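Local coordinates for Tll0287 protein (Thermosynechococcus elongatus, PDB 5B82) that binds a covalently attached heme c through histidine and cysteine axial ligands in a PAS-like domain, and probably serves a redox or sensory role, at residues A37-Q40 with L41-M44. Numbering follows the deposited sequence. Where two conformers were deposited one is given.
Sequences AIEQ and LDQM
E39, D42 and Q43 meet through one water on two successive turns of alpha helix, a worked example of how a helix shares its sides between polar and apolar neighbours. The turns belong to helix 28-49, which packs against the antiparallel sheet of this PAS-like domain. Four successive i to i+4 backbone hydrogen bonds hold them: L41 N to A37 O, D42 N to I38 O, Q43 N to E39 O and M44 N to Q40 O. The first three are fairly straight, whereas the last bends to 142° at the hydrogen.

Three polar side chains, E39, D42 and Q43, gather round the water. The water gives one hydrogen to E39 OE2 at 2.7 Å and the other to D42 OD2 at 2.9 Å, and accepts from the amide of Q43. Between the two carboxylates, OE2 of E39 and OD2 of D42 stay 4.5 Å apart, a like-charge pair that the water probably eases. Each acid has a second partner: OE2 of E39 forms a salt bridge with R133, and OD1 of D42 a hydrogen bond with Y176, both on strands of the sheet. D42, with its side chain about 6 Å from the heme, thus ties the helix to the strand that carries R173, a heme-binding residue.

Apolar groups serve the other neighbours. I38 rests on both central strands; in the conformer described, L41 lies between Y176 and helix 69-82, touching V71 and Q74; and M44, extended beyond CG, reaches P70 and Q74. Between the turns, L41 CB lies 3.4 Å from I38 O.

CG of Q43 leans back toward the preceding turn; the bend at chi2 (-70°) then turns the amide outward, and NE2 of Q43 meets the water oxygen at 2.8 Å.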
ATOM      1  N   ALA A  37       0.051  -0.120 -13.758  1.00 21.69           N
ATOM      2  CA  ALA A  37      -0.789   0.730 -12.918  1.00 21.62           C
ATOM      3  C   ALA A  37      -0.303   0.722 -11.477  1.00 21.19           C
ATOM      4  O   ALA A  37      -0.170   1.786 -10.846  1.00 24.48           O
ATOM      5  CB  ALA A  37      -2.251   0.270 -12.981  1.00 19.39           C
ATOM      6  N   ILE A  38      -0.034  -0.476 -10.956  1.00 17.56           N
ATOM      7  CA  ILE A  38       0.441  -0.577  -9.577  1.00 14.61           C
ATOM      8  C   ILE A  38       1.804   0.105  -9.388  1.00 19.77           C
ATOM      9  O   ILE A  38       2.016   0.852  -8.419  1.00 18.95           O
ATOM     10  CB  ILE A  38       0.490  -2.031  -9.092  1.00 13.64           C
ATOM     11  CG1 ILE A  38      -0.936  -2.603  -9.061  1.00 24.85           C
ATOM     12  CG2 ILE A  38       1.111  -2.122  -7.701  1.00 14.33           C
ATOM     13  CD1 ILE A  38      -1.926  -1.703  -8.336  1.00 20.96           C
ATOM     14  N   GLU A  39       2.713  -0.127 -10.325  1.00 19.28           N
ATOM     15  CA  GLU A  39       4.026   0.495 -10.213  1.00 18.89           C
ATOM     16  C   GLU A  39       3.942   2.030 -10.264  1.00 27.38           C
ATOM     17  O   GLU A  39       4.671   2.727  -9.549  1.00 29.75           O
ATOM     18  CB  GLU A  39       4.988  -0.072 -11.259  1.00 18.51           C
ATOM     19  CG  GLU A  39       6.441  -0.054 -10.782  1.00 23.31           C
ATOM     20  CD  GLU A  39       6.694  -1.021  -9.641  1.00 24.87           C
ATOM     21  OE1 GLU A  39       5.906  -1.991  -9.467  1.00 25.56           O
ATOM     22  OE2 GLU A  39       7.679  -0.812  -8.902  1.00 24.91           O
ATOM     23  N   GLN A  40       3.028   2.552 -11.083  1.00 28.72           N
ATOM     24  CA  GLN A  40       2.803   3.997 -11.173  1.00 27.47           C
ATOM     25  C   GLN A  40       2.227   4.553  -9.883  1.00 26.85           C
ATOM     26  O   GLN A  40       2.592   5.656  -9.452  1.00 30.16           O
ATOM     27  CB  GLN A  40       1.862   4.325 -12.334  1.00 34.20           C
ATOM     28  CG  GLN A  40       2.529   4.334 -13.691  1.00 36.77           C
ATOM     29  CD  GLN A  40       1.529   4.442 -14.833  1.00 42.78           C
ATOM     30  OE1 GLN A  40       0.317   4.314 -14.630  1.00 51.47           O
ATOM     31  NE2 GLN A  40       2.034   4.673 -16.043  1.00 39.37           N
ATOM     32  N   LEU A  41       1.319   3.798  -9.271  0.50 25.80           N
ATOM     33  CA  LEU A  41       0.778   4.175  -7.969  0.50 25.54           C
ATOM     34  C   LEU A  41       1.893   4.252  -6.910  0.50 22.89           C
ATOM     35  O   LEU A  41       1.942   5.191  -6.093  0.50 23.04           O
ATOM     36  CB  LEU A  41      -0.306   3.178  -7.550  0.50 25.11           C
ATOM     37  CG  LEU A  41      -1.133   3.525  -6.319  0.50 16.73           C
ATOM     38  CD1 LEU A  41      -1.836   4.863  -6.519  0.50 19.54           C
ATOM     39  CD2 LEU A  41      -2.141   2.418  -6.029  0.50 16.48           C
ATOM     40  N   ASP A  42       2.798   3.276  -6.944  1.00 21.89           N
ATOM     41  CA  ASP A  42       3.903   3.226  -5.998  1.00 23.78           C
ATOM     42  C   ASP A  42       4.876   4.404  -6.184  1.00 21.63           C
ATOM     43  O   ASP A  42       5.277   5.076  -5.218  1.00 22.94           O
ATOM     44  CB  ASP A  42       4.643   1.897  -6.131  1.00 24.12           C
ATOM     45  CG  ASP A  42       5.528   1.611  -4.936  1.00 32.03           C
ATOM     46  OD1 ASP A  42       5.000   1.642  -3.800  1.00 26.24           O
ATOM     47  OD2 ASP A  42       6.745   1.376  -5.132  1.00 31.61           O
ATOM     48  N   GLN A  43       5.231   4.664  -7.434  1.00 27.64           N
ATOM     49  CA  GLN A  43       6.132   5.770  -7.726  1.00 33.36           C
ATOM     50  C   GLN A  43       5.464   7.096  -7.382  1.00 33.31           C
ATOM     51  O   GLN A  43       6.133   8.066  -7.013  1.00 31.08           O
ATOM     52  CB  GLN A  43       6.584   5.729  -9.184  1.00 30.75           C
ATOM     53  CG  GLN A  43       7.588   4.615  -9.468  1.00 30.95           C
ATOM     54  CD  GLN A  43       8.954   4.867  -8.845  1.00 39.14           C
ATOM     55  OE1 GLN A  43       9.512   5.958  -8.966  1.00 32.88           O
ATOM     56  NE2 GLN A  43       9.501   3.854  -8.175  1.00 38.38           N
ATOM     57  N   MET A  44       4.139   7.128  -7.477  1.00 28.02           N
ATOM     58  CA  MET A  44       3.401   8.318  -7.073  1.00 29.28           C
ATOM     59  C   MET A  44       3.554   8.553  -5.586  1.00 27.87           C
ATOM     60  O   MET A  44       3.884   9.672  -5.160  1.00 30.69           O
ATOM     61  CB  MET A  44       1.917   8.205  -7.414  1.00 27.44           C
ATOM     62  CG  MET A  44       1.048   9.244  -6.700  1.00 28.97           C
ATOM     63  SD  MET A  44      -0.703   9.005  -7.100  1.00 44.83           S
ATOM     64  CE  MET A  44      -1.476   9.805  -5.705  1.00 70.35           C
TER
HETATM   65  O   HOH W   1       8.368   1.365  -7.492  1.00 30.75           O